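Local atomic coordinates of poly-beta-hydroxybuterate polymerase (Cupriavidus necator, PDB entry 5T6O), a protein that probably transfers hydroxybutyryl groups to a growing chain to make the storage polyester polyhydroxybutyrate, and is represented here by its catalytic domain. Residues K49-I52 with L53-P57; T230-G234 with P235-W239; Y240-T244 with Y245-E249; P349-T352 with A353-G357. The protein carries 1 engineered substitution. All blocks are in the same frame, centred on the assembly; numbering follows the deposited sequence.

Contact 1 of 4, residues K49-I52 with L53-P57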
loop_
_atom_site.group_PDB
_atom_site.type_symbol
_atom_site.label_atom_id
_atom_site.label_comp_id
_atom_site.label_asym_id
_atom_site.label_seq_id
_atom_site.Cartn_x
_atom_site.Cartn_y
_atom_site.Cartn_z
ATOM N N LYS A 49 18.923 -23.731 -7.578
ATOM C CA LYS A 49 19.563 -24.896 -6.979
ATOM C C LYS A 49 19.861 -24.686 -5.499
ATOM O O LYS A 49 19.763 -23.583 -4.961
ATOM C CB LYS A 49 20.847 -25.237 -7.740
ATOM C CG LYS A 49 20.534 -25.660 -9.184
ATOM C CD LYS A 49 21.787 -25.685 -10.035
ATOM C CE LYS A 49 21.438 -26.088 -11.470
ATOM N NZ LYS A 49 22.693 -26.211 -12.269
ATOM N N TYR A 50 20.263 -25.783 -4.843
ATOM C CA TYR A 50 20.324 -25.791 -3.380
ATOM C C TYR A 50 21.372 -24.848 -2.811
ATOM O O TYR A 50 21.250 -24.444 -1.647
ATOM C CB TYR A 50 20.612 -27.203 -2.863
ATOM C CG TYR A 50 22.065 -27.634 -2.922
ATOM C CD1 TYR A 50 22.969 -27.278 -1.912
ATOM C CD2 TYR A 50 22.531 -28.419 -3.970
ATOM C CE1 TYR A 50 24.289 -27.666 -1.971
ATOM C CE2 TYR A 50 23.848 -28.820 -4.029
ATOM C CZ TYR A 50 24.720 -28.444 -3.021
ATOM O OH TYR A 50 26.026 -28.855 -3.083
ATOM N N TYR A 51 22.409 -24.520 -3.581
ATOM C CA TYR A 51 23.623 -23.980 -2.985
ATOM C C TYR A 51 23.493 -22.523 -2.565
ATOM O O TYR A 51 24.467 -21.959 -2.051
ATOM C CB TYR A 51 24.808 -24.167 -3.937
ATOM C CG TYR A 51 24.710 -23.465 -5.270
ATOM C CD1 TYR A 51 25.114 -22.136 -5.408
ATOM C CD2 TYR A 51 24.296 -24.149 -6.409
ATOM C CE1 TYR A 51 25.052 -21.496 -6.624
ATOM C CE2 TYR A 51 24.240 -23.507 -7.649
ATOM C CZ TYR A 51 24.616 -22.186 -7.743
ATOM O OH TYR A 51 24.558 -21.536 -8.954
ATOM N N ILE A 52 22.316 -21.907 -2.731
ATOM C CA ILE A 52 22.056 -20.683 -1.977
ATOM C C ILE A 52 22.265 -20.941 -0.486
ATOM O O ILE A 52 22.638 -20.031 0.263
ATOM C CB ILE A 52 20.632 -20.142 -2.269
ATOM C CG1 ILE A 52 20.442 -18.739 -1.667
ATOM C CG2 ILE A 52 19.556 -21.097 -1.727
ATOM C CD1 ILE A 52 21.474 -17.731 -2.111
ATOM N N LEU A 53 22.080 -22.187 -0.043
ATOM C CA LEU A 53 22.283 -22.569 1.354
ATOM C C LEU A 53 23.719 -22.963 1.664
ATOM O O LEU A 53 24.033 -23.197 2.832
ATOM C CB LEU A 53 21.367 -23.739 1.723
ATOM C CG LEU A 53 19.874 -23.455 1.560
ATOM C CD1 LEU A 53 19.068 -24.661 1.956
ATOM C CD2 LEU A 53 19.494 -22.241 2.412
ATOM N N ASP A 54 24.584 -23.065 0.655
ATOM C CA ASP A 54 26.008 -23.374 0.859
ATOM C C ASP A 54 26.809 -22.538 -0.136
ATOM O O ASP A 54 27.564 -23.047 -0.953
ATOM C CB ASP A 54 26.285 -24.870 0.680
ATOM C CG ASP A 54 27.760 -25.230 0.903
ATOM O OD1 ASP A 54 28.419 -24.552 1.711
ATOM O OD2 ASP A 54 28.262 -26.184 0.263
ATOM N N LEU A 55 26.608 -21.219 -0.091
ATOM C CA LEU A 55 27.043 -20.368 -1.195
ATOM C C LEU A 55 28.562 -20.245 -1.223
ATOM O O LEU A 55 29.234 -21.024 -1.901
ATOM C CB LEU A 55 26.351 -18.996 -1.100
ATOM C CG LEU A 55 26.467 -18.091 -2.331
ATOM C CD1 LEU A 55 26.069 -18.817 -3.623
ATOM C CD2 LEU A 55 25.621 -16.829 -2.145
ATOM N N GLN A 56 29.124 -19.306 -0.496
ATOM C CA GLN A 56 30.562 -19.329 -0.289
ATOM C C GLN A 56 30.853 -19.701 1.161
ATOM O O GLN A 56 29.946 -19.691 2.000
ATOM C CB GLN A 56 31.178 -17.971 -0.648
ATOM C CG GLN A 56 30.920 -17.581 -2.099
ATOM C CD GLN A 56 31.597 -16.291 -2.485
ATOM O OE1 GLN A 56 30.940 -15.313 -2.832
ATOM N NE2 GLN A 56 32.927 -16.280 -2.432
ATOM N N PRO A 57 32.087 -20.096 1.488
ATOM C CA PRO A 57 32.344 -20.570 2.855
ATOM C C PRO A 57 31.920 -19.593 3.946
ATOM O O PRO A 57 31.332 -20.020 4.946
ATOM C CB PRO A 57 33.858 -20.802 2.851
ATOM C CG PRO A 57 34.121 -21.257 1.454
ATOM C CD PRO A 57 33.213 -20.410 0.586
HETATM O O HOH W 1 27.440 -28.448 -0.946
HETATM O O HOH W 2 24.818 -20.135 2.010
#
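Tyr-51, Ile-52 and Leu-55 form the apolar centre of a short 3-10 turn in the loop that links strand 40-43 to helix 61-67 of the alpha/beta hydrolase fold. The two methyls of Leu-55 divide the work. Its CD1 lies at the rim of the Tyr-51 phenol, in the plane of the ring and 3.9 Å from Tyr-51 CD1, while its CD2 reaches Ile-52 CD1 at 4.2 Å. With Leu-55 CG swung opposite the backbone nitrogen (chi1 -168°), the fork opens toward both residues at once. Ile-52 CG2 rests against Leu-53 CG at 4.1 Å.

Helix 220-227 packs against this centre through Phe-224 and Trp-225, the latter edge-to-face with Tyr-51, whose hydroxyl is hydrogen-bonded to Asp-228. The backbone supplies the evidence for the 3-10 assignment: Leu-53 N donates to Tyr-50 O over 2.9 Å and almost straight (169°). The next bond of the series, from Asp-54 N to Tyr-51 O, is weak (2.9 Å, 148°). A water takes over one step further on, donating to Ile-52 O and accepting from Leu-55 N.

At the polar edge the Tyr-50 and Asp-54 side chains are joined indirectly. Asp-54 OD1 is engaged by Thr-12 and Ser-60, and OD2 accepts from a second water. That water lies in the plane of the Tyr-50 ring, 2.6 Å from Tyr-50 OH, and donates to Asp-54 OD2 at 2.7 Å.

Contact 2 of 4, residues T230-G234 with P235-W239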
loop_
_atom_site.group_PDB
_atom_site.type_symbol
_atom_site.label_atom_id
_atom_site.label_comp_id
_atom_site.label_asym_id
_atom_site.label_seq_id
_atom_site.Cartn_x
_atom_site.Cartn_y
_atom_site.Cartn_z
ATOM N N THR A 230 16.793 -23.593 -13.199
ATOM C CA THR A 230 16.380 -24.984 -13.167
ATOM C C THR A 230 15.117 -25.153 -13.996
ATOM O O THR A 230 14.351 -24.207 -14.179
ATOM C CB THR A 230 16.148 -25.471 -11.737
ATOM O OG1 THR A 230 15.167 -24.636 -11.099
ATOM C CG2 THR A 230 17.476 -25.421 -10.962
ATOM N N ASN A 231 14.923 -26.360 -14.511
ATOM C CA ASN A 231 13.695 -26.693 -15.225
ATOM C C ASN A 231 12.644 -27.211 -14.262
ATOM O O ASN A 231 12.952 -27.976 -13.347
ATOM C CB ASN A 231 13.946 -27.755 -16.289
ATOM C CG ASN A 231 14.713 -27.217 -17.474
ATOM O OD1 ASN A 231 14.461 -26.098 -17.928
ATOM N ND2 ASN A 231 15.667 -28.004 -17.970
ATOM N N LEU A 232 11.392 -26.821 -14.504
ATOM C CA LEU A 232 10.272 -27.398 -13.779
ATOM C C LEU A 232 9.481 -28.280 -14.725
ATOM O O LEU A 232 9.146 -27.829 -15.824
ATOM C CB LEU A 232 9.352 -26.315 -13.212
ATOM C CG LEU A 232 9.937 -25.300 -12.222
ATOM C CD1 LEU A 232 8.842 -24.343 -11.755
ATOM C CD2 LEU A 232 10.589 -26.024 -11.025
ATOM N N PRO A 233 9.161 -29.514 -14.351
ATOM C CA PRO A 233 8.286 -30.333 -15.202
ATOM C C PRO A 233 6.911 -29.691 -15.316
ATOM O O PRO A 233 6.410 -29.079 -14.372
ATOM C CB PRO A 233 8.223 -31.678 -14.465
ATOM C CG PRO A 233 9.442 -31.636 -13.506
ATOM C CD PRO A 233 9.537 -30.208 -13.105
ATOM N N GLY A 234 6.303 -29.843 -16.490
ATOM C CA GLY A 234 5.021 -29.231 -16.778
ATOM C C GLY A 234 3.964 -29.476 -15.717
ATOM O O GLY A 234 3.395 -28.531 -15.161
ATOM N N PRO A 235 3.660 -30.746 -15.424
ATOM C CA PRO A 235 2.580 -31.016 -14.454
ATOM C C PRO A 235 2.891 -30.499 -13.064
ATOM O O PRO A 235 1.980 -30.069 -12.345
ATOM C CB PRO A 235 2.460 -32.548 -14.477
ATOM C CG PRO A 235 2.929 -32.930 -15.899
ATOM C CD PRO A 235 4.098 -31.972 -16.128
ATOM N N TRP A 236 4.167 -30.522 -12.676
ATOM C CA TRP A 236 4.583 -30.006 -11.373
ATOM C C TRP A 236 4.327 -28.510 -11.272
ATOM O O TRP A 236 3.738 -28.021 -10.300
ATOM C CB TRP A 236 6.075 -30.297 -11.168
ATOM C CG TRP A 236 6.565 -30.006 -9.761
ATOM C CD1 TRP A 236 6.745 -30.912 -8.766
ATOM C CD2 TRP A 236 6.918 -28.727 -9.209
ATOM N NE1 TRP A 236 7.202 -30.292 -7.633
ATOM C CE2 TRP A 236 7.308 -28.946 -7.873
ATOM C CE3 TRP A 236 6.952 -27.423 -9.715
ATOM C CZ2 TRP A 236 7.713 -27.911 -7.032
ATOM C CZ3 TRP A 236 7.364 -26.392 -8.878
ATOM C CH2 TRP A 236 7.731 -26.643 -7.549
ATOM N N TYR A 237 4.816 -27.764 -12.255
ATOM C CA TYR A 237 4.643 -26.315 -12.292
ATOM C C TYR A 237 3.164 -25.945 -12.359
ATOM O O TYR A 237 2.715 -25.006 -11.691
ATOM C CB TYR A 237 5.449 -25.799 -13.494
ATOM C CG TYR A 237 5.425 -24.329 -13.859
ATOM C CD1 TYR A 237 5.055 -23.349 -12.957
ATOM C CD2 TYR A 237 5.802 -23.931 -15.141
ATOM C CE1 TYR A 237 5.042 -22.009 -13.328
ATOM C CE2 TYR A 237 5.795 -22.604 -15.518
ATOM C CZ TYR A 237 5.403 -21.646 -14.614
ATOM O OH TYR A 237 5.394 -20.318 -14.995
ATOM N N CYS A 238 2.384 -26.695 -13.141
ATOM C CA CYS A 238 0.942 -26.469 -13.226
ATOM C C CYS A 238 0.279 -26.623 -11.862
ATOM O O CYS A 238 -0.503 -25.763 -11.429
ATOM C CB CYS A 238 0.347 -27.451 -14.243
ATOM S SG CYS A 238 -1.459 -27.469 -14.370
ATOM N N TRP A 239 0.583 -27.722 -11.168
ATOM C CA TRP A 239 -0.044 -27.994 -9.874
ATOM C C TRP A 239 0.331 -26.931 -8.857
ATOM O O TRP A 239 -0.526 -26.412 -8.136
ATOM C CB TRP A 239 0.376 -29.382 -9.375
ATOM C CG TRP A 239 -0.362 -29.872 -8.166
ATOM C CD1 TRP A 239 -1.378 -30.788 -8.139
ATOM C CD2 TRP A 239 -0.143 -29.479 -6.801
ATOM N NE1 TRP A 239 -1.804 -30.985 -6.844
ATOM C CE2 TRP A 239 -1.065 -30.193 -6.008
ATOM C CE3 TRP A 239 0.738 -28.593 -6.177
ATOM C CZ2 TRP A 239 -1.131 -30.045 -4.622
ATOM C CZ3 TRP A 239 0.669 -28.448 -4.801
ATOM C CH2 TRP A 239 -0.262 -29.173 -4.043
#
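This strand-to-helix junction lies within the alpha/beta hydrolase region, on the two-stranded antiparallel sheet 188-191/230-233, which is separate from the main mixed sheet: Leu-232 and Pro-233 fold against the first turn of helix 234-246. The short axes of strand and helix run at 79° to each other, so the chain turns nearly square at Gly-234. Pro-233 is the N-cap, and its carbonyl opens the helical bonding, with Tyr-237 N donating almost straight to Pro-233 O over 3.0 Å. Cys-238 N follows, bonding to Gly-234 O at 2.9 Å. Pro-235 has no N-H to give, which costs nothing in a first helical turn.

Leu-232 carries the side-chain packing. Its CG lies opposite the carbonyl carbon (chi1 -60°) and Trp-236 CG opposite the backbone N (chi1 -171°), which brings the leucine methyls and the indole together. Both methyls meet the six-membered ring of Trp-236, CD1 approaching Trp-236 CZ3 to 3.8 Å and CD2 lying 3.9 Å from the same carbon. Leu-232 also crosses Tyr-237 at about a right angle, with the two CB atoms 3.9 Å apart. Pro-233 CD touches Trp-236 CB at 4.0 Å, oblique to the indole.

Cys-238 is tied by a disulfide to Cys-182. The helix start touches helix 120-134 through Trp-236, strand 188-191 through Tyr-237, and the second subunit through Cys-238 and Tyr-237, whose OH bonds to Asp-201 there.

Contact 3 of 4, residues Y240-T244 with Y245-E249. With SO4 (sulfate ion), chain D.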
loop_
_atom_site.group_PDB
_atom_site.type_symbol
_atom_site.label_atom_id
_atom_site.label_comp_id
_atom_site.label_asym_id
_atom_site.label_seq_id
_atom_site.Cartn_x
_atom_site.Cartn_y
_atom_site.Cartn_z
ATOM N N TYR A 240 1.623 -26.604 -8.780
ATOM C CA TYR A 240 2.085 -25.589 -7.836
ATOM C C TYR A 240 1.399 -24.248 -8.080
ATOM O O TYR A 240 0.844 -23.645 -7.156
ATOM C CB TYR A 240 3.603 -25.474 -7.953
ATOM C CG TYR A 240 4.245 -24.524 -6.971
ATOM C CD1 TYR A 240 3.995 -24.627 -5.605
ATOM C CD2 TYR A 240 5.123 -23.548 -7.410
ATOM C CE1 TYR A 240 4.594 -23.756 -4.707
ATOM C CE2 TYR A 240 5.723 -22.670 -6.518
ATOM C CZ TYR A 240 5.456 -22.782 -5.173
ATOM O OH TYR A 240 6.059 -21.905 -4.289
ATOM N N LEU A 241 1.391 -23.779 -9.331
ATOM C CA LEU A 241 0.738 -22.508 -9.642
ATOM C C LEU A 241 -0.752 -22.556 -9.315
ATOM O O LEU A 241 -1.297 -21.622 -8.721
ATOM C CB LEU A 241 0.945 -22.173 -11.120
ATOM C CG LEU A 241 1.133 -20.737 -11.585
ATOM C CD1 LEU A 241 2.263 -20.077 -10.812
ATOM C CD2 LEU A 241 1.429 -20.730 -13.088
ATOM N N ARG A 242 -1.430 -23.639 -9.709
ATOM C CA ARG A 242 -2.881 -23.705 -9.550
ATOM C C ARG A 242 -3.293 -23.750 -8.083
ATOM O O ARG A 242 -4.171 -22.990 -7.652
ATOM C CB ARG A 242 -3.427 -24.935 -10.283
ATOM C CG ARG A 242 -4.907 -25.224 -10.013
ATOM C CD ARG A 242 -5.359 -26.370 -10.906
ATOM N NE ARG A 242 -5.425 -25.947 -12.301
ATOM C CZ ARG A 242 -5.593 -26.777 -13.324
ATOM N NH1 ARG A 242 -5.671 -28.084 -13.107
ATOM N NH2 ARG A 242 -5.667 -26.300 -14.559
ATOM N N HIS A 243 -2.678 -24.639 -7.298
ATOM C CA HIS A 243 -3.227 -24.986 -5.992
ATOM C C HIS A 243 -2.633 -24.166 -4.854
ATOM O O HIS A 243 -3.124 -24.262 -3.722
ATOM C CB HIS A 243 -3.031 -26.482 -5.719
ATOM C CG HIS A 243 -3.830 -27.360 -6.637
ATOM N ND1 HIS A 243 -5.206 -27.413 -6.599
ATOM C CD2 HIS A 243 -3.448 -28.200 -7.632
ATOM C CE1 HIS A 243 -5.637 -28.256 -7.523
ATOM N NE2 HIS A 243 -4.591 -28.743 -8.167
ATOM N N THR A 244 -1.601 -23.366 -5.121
ATOM C CA THR A 244 -1.085 -22.468 -4.096
ATOM C C THR A 244 -1.340 -21.011 -4.487
ATOM O O THR A 244 -2.297 -20.401 -3.992
ATOM C CB THR A 244 0.407 -22.752 -3.823
ATOM O OG1 THR A 244 1.218 -22.380 -4.944
ATOM C CG2 THR A 244 0.620 -24.227 -3.539
ATOM N N TYR A 245 -0.539 -20.454 -5.399
ATOM C CA TYR A 245 -0.697 -19.045 -5.757
ATOM C C TYR A 245 -2.119 -18.707 -6.198
ATOM O O TYR A 245 -2.648 -17.650 -5.836
ATOM C CB TYR A 245 0.288 -18.663 -6.860
ATOM C CG TYR A 245 1.697 -18.506 -6.367
ATOM C CD1 TYR A 245 2.141 -17.292 -5.840
ATOM C CD2 TYR A 245 2.593 -19.563 -6.424
ATOM C CE1 TYR A 245 3.437 -17.149 -5.391
ATOM C CE2 TYR A 245 3.883 -19.425 -5.972
ATOM C CZ TYR A 245 4.300 -18.218 -5.459
ATOM O OH TYR A 245 5.594 -18.085 -5.014
ATOM N N LEU A 246 -2.755 -19.579 -6.986
ATOM C CA LEU A 246 -4.042 -19.186 -7.554
ATOM C C LEU A 246 -5.220 -19.510 -6.643
ATOM O O LEU A 246 -6.054 -18.641 -6.369
ATOM C CB LEU A 246 -4.246 -19.850 -8.918
ATOM C CG LEU A 246 -3.647 -19.056 -10.073
ATOM C CD1 LEU A 246 -3.886 -19.790 -11.372
ATOM C CD2 LEU A 246 -4.275 -17.669 -10.126
ATOM N N GLN A 247 -5.318 -20.751 -6.182
ATOM C CA GLN A 247 -6.476 -21.192 -5.425
ATOM C C GLN A 247 -6.204 -21.340 -3.939
ATOM O O GLN A 247 -7.159 -21.490 -3.169
ATOM C CB GLN A 247 -6.995 -22.514 -6.002
ATOM C CG GLN A 247 -7.515 -22.317 -7.422
ATOM C CD GLN A 247 -7.897 -23.609 -8.113
ATOM O OE1 GLN A 247 -7.764 -24.701 -7.556
ATOM N NE2 GLN A 247 -8.379 -23.488 -9.342
ATOM N N ASN A 248 -4.939 -21.296 -3.521
ATOM C CA ASN A 248 -4.555 -21.204 -2.108
ATOM C C ASN A 248 -5.249 -22.271 -1.263
ATOM O O ASN A 248 -5.916 -21.981 -0.265
ATOM C CB ASN A 248 -4.851 -19.804 -1.557
ATOM C CG ASN A 248 -4.119 -19.533 -0.256
ATOM O OD1 ASN A 248 -3.089 -20.157 0.028
ATOM N ND2 ASN A 248 -4.642 -18.606 0.538
ATOM N N GLU A 249 -5.062 -23.527 -1.672
ATOM C CA GLU A 249 -5.796 -24.644 -1.097
ATOM C C GLU A 249 -4.980 -25.487 -0.132
ATOM O O GLU A 249 -5.571 -26.240 0.652
ATOM C CB GLU A 249 -6.324 -25.553 -2.212
ATOM C CG GLU A 249 -7.445 -24.935 -3.009
ATOM C CD GLU A 249 -7.704 -25.681 -4.312
ATOM O OE1 GLU A 249 -6.787 -25.742 -5.159
ATOM O OE2 GLU A 249 -8.822 -26.203 -4.484
HETATM S S SO4 D . -4.596 -31.144 -10.971
HETATM O O1 SO4 D . -5.262 -31.993 -9.987
HETATM O O2 SO4 D . -5.081 -29.770 -10.799
HETATM O O3 SO4 D . -4.863 -31.607 -12.333
HETATM O O4 SO4 D . -3.146 -31.223 -10.787
#
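His-243 and Glu-249 meet because each sends CG beside its own backbone nitrogen, opposite the carbonyl carbon (chi1 -67° and -71°), and the glutamate then extends beyond CG. His-243 ND1 donates to Glu-249 OE1 over 2.7 Å; the carboxylate oxygen lies close to the imidazole plane and is approached on its syn side, though from somewhat above the carboxylate plane. The backbones of the same two residues are joined as well, Glu-249 N to His-243 O at 2.9 Å.

These bonds close the C-terminal end of helix 234-246, where the helix widens. Leu-246 N reaches back five residues to Leu-241 O at 3.1 Å, and Gln-247 N does likewise to Arg-242 O, the signature of pi-type turns. Thr-244 OG1 donates to Tyr-240 O at 2.6 Å, which already accepts from Thr-244 N on the opposite face of its plane. Beyond it, the edge of Tyr-245 meets the face of Tyr-240 in an offset edge-to-face pair, centroids 5.6 Å apart and planes nearly perpendicular (87°).

Arg-242 lays its CG over the centre of the imidazole and bends at chi3; NH2 is bonded to Ala-180 O, and NH1 meets O2 of a sulfate, probably from the crystallisation liquor, at 2.9 Å. His-243 NE2 donates to that same oxygen at 2.9 Å, and Cys-182 N also binds the ion. With one ring N-H directed at the carboxylate and the other at the sulfate, His-243 is probably protonated here.

Contact 4 of 4, residues P349-T352 with A353-G357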
loop_
_atom_site.group_PDB
_atom_site.type_symbol
_atom_site.label_atom_id
_atom_site.label_comp_id
_atom_site.label_asym_id
_atom_site.label_seq_id
_atom_site.Cartn_x
_atom_site.Cartn_y
_atom_site.Cartn_z
ATOM N N PRO A 349 22.063 -17.442 15.473
ATOM C CA PRO A 349 22.226 -17.999 16.827
ATOM C C PRO A 349 20.912 -18.303 17.523
ATOM O O PRO A 349 20.846 -19.264 18.300
ATOM C CB PRO A 349 23.014 -16.905 17.564
ATOM C CG PRO A 349 23.791 -16.227 16.485
ATOM C CD PRO A 349 22.840 -16.196 15.315
ATOM N N ASP A 350 19.869 -17.508 17.277
ATOM C CA ASP A 350 18.561 -17.803 17.852
ATOM C C ASP A 350 18.058 -19.150 17.364
ATOM O O ASP A 350 17.602 -19.992 18.151
ATOM C CB ASP A 350 17.568 -16.706 17.475
ATOM C CG ASP A 350 16.204 -16.909 18.116
ATOM O OD1 ASP A 350 15.383 -17.678 17.567
ATOM O OD2 ASP A 350 15.947 -16.291 19.171
ATOM N N TRP A 351 18.157 -19.376 16.057
ATOM C CA TRP A 351 17.695 -20.630 15.481
ATOM C C TRP A 351 18.555 -21.816 15.926
ATOM O O TRP A 351 18.019 -22.870 16.289
ATOM C CB TRP A 351 17.666 -20.525 13.958
ATOM C CG TRP A 351 17.379 -21.855 13.338
ATOM C CD1 TRP A 351 16.290 -22.629 13.562
ATOM C CD2 TRP A 351 18.207 -22.573 12.412
ATOM N NE1 TRP A 351 16.380 -23.801 12.835
ATOM C CE2 TRP A 351 17.542 -23.780 12.107
ATOM C CE3 TRP A 351 19.442 -22.311 11.805
ATOM C CZ2 TRP A 351 18.079 -24.735 11.243
ATOM C CZ3 TRP A 351 19.962 -23.254 10.925
ATOM C CH2 TRP A 351 19.286 -24.447 10.653
ATOM N N THR A 352 19.890 -21.690 15.881
ATOM C CA THR A 352 20.695 -22.868 16.206
ATOM C C THR A 352 20.530 -23.260 17.667
ATOM O O THR A 352 20.583 -24.455 17.993
ATOM C CB THR A 352 22.182 -22.659 15.889
ATOM O OG1 THR A 352 22.712 -21.601 16.693
ATOM C CG2 THR A 352 22.381 -22.316 14.406
ATOM N N ALA A 353 20.323 -22.280 18.556
ATOM C CA ALA A 353 20.032 -22.608 19.947
ATOM C C ALA A 353 18.699 -23.335 20.061
ATOM O O ALA A 353 18.580 -24.309 20.811
ATOM C CB ALA A 353 20.039 -21.341 20.809
ATOM N N TRP A 354 17.691 -22.880 19.315
ATOM C CA TRP A 354 16.418 -23.598 19.257
ATOM C C TRP A 354 16.614 -25.003 18.704
ATOM O O TRP A 354 16.096 -25.977 19.264
ATOM C CB TRP A 354 15.417 -22.805 18.409
ATOM C CG TRP A 354 14.069 -23.480 18.165
ATOM C CD1 TRP A 354 12.917 -23.320 18.893
ATOM C CD2 TRP A 354 13.745 -24.380 17.096
ATOM N NE1 TRP A 354 11.902 -24.088 18.347
ATOM C CE2 TRP A 354 12.385 -24.744 17.247
ATOM C CE3 TRP A 354 14.472 -24.920 16.032
ATOM C CZ2 TRP A 354 11.743 -25.631 16.374
ATOM C CZ3 TRP A 354 13.826 -25.797 15.156
ATOM C CH2 TRP A 354 12.476 -26.146 15.342
ATOM N N LEU A 355 17.402 -25.131 17.630
ATOM C CA LEU A 355 17.605 -26.441 17.017
ATOM C C LEU A 355 18.350 -27.384 17.956
ATOM O O LEU A 355 18.050 -28.583 18.009
ATOM C CB LEU A 355 18.365 -26.291 15.701
ATOM C CG LEU A 355 18.577 -27.576 14.898
ATOM C CD1 LEU A 355 17.255 -28.052 14.317
ATOM C CD2 LEU A 355 19.587 -27.319 13.800
ATOM N N ALA A 356 19.327 -26.865 18.702
ATOM C CA ALA A 356 20.027 -27.715 19.657
ATOM C C ALA A 356 19.050 -28.351 20.642
ATOM O O ALA A 356 19.183 -29.532 20.984
ATOM C CB ALA A 356 21.100 -26.909 20.389
ATOM N N GLY A 357 18.047 -27.592 21.091
ATOM C CA GLY A 357 17.065 -28.126 22.022
ATOM C C GLY A 357 16.198 -29.227 21.444
ATOM O O GLY A 357 15.571 -29.976 22.201
#
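Trp-351 O and Leu-355 N make the shortest of four successive i to i+4 bonds in alpha-helix 348-358: the amide of Leu-355 lies 2.7 Å from Trp-351 O. The carbonyl of Thr-352 is nearly as close to its donor, 2.8 Å from Ala-356 N. Ala-353 N to Pro-349 O and Trp-354 N to Asp-350 O complete the set at 3.1 Å each, with N-H angles close to 160°. The four consecutive i to i+4 bonds show an unbroken alpha-helix, laid against the central sheet of the alpha/beta hydrolase fold.

The polar side chains reach beyond the helix. Asp-350 forms a salt bridge with Arg-300 and accepts a hydrogen bond from Tyr-273, while the indole NE1 of Trp-351 is bonded to Thr-144 on strand 140-146. These links hold the N-terminal part of the helix to neighbouring strands of the sheet.

Packing within the helix centres on the two tryptophans. Spaced three residues apart and both with CG opposite the backbone nitrogen (chi1 172° for Trp-351), the indoles lie on the same flank. They meet rim to rim, neither lying over the other and their planes 25° apart, with Trp-351 CD1 3.8 Å from Trp-354 CE3. Trp-351 also touches Leu-61 and Val-65 of helix 61-67, and Trp-354 touches Ser-142 on strand 140-146. Leu-355 runs alongside Trp-351 and points the same way; its CB sits 4.2 Å above the indole plane, toward the rim, while its CD2 lies 3.9 Å from Trp-351 CZ2.

How the contacts relate
Contact 1 is the most central, its centre about 12 Å from the centre of the chain, and all its touching residues are buried; contact 4 is only partly buried, with Pro-349 and Ala-353 exposed. Contacts 2 and 3 share helix 234-246, its start and its end, and both touch the second subunit, whereas contacts 1 and 4 meet no other chain. Lys-49 and Thr-230 bring contacts 1 and 2 into direct packing. The chemistry follows position: waters complete the interior turn of contact 1, aliphatic-aromatic packing fills contact 2, charged and anion-binding groups gather at contact 3, and tryptophans face the sheet in contact 4.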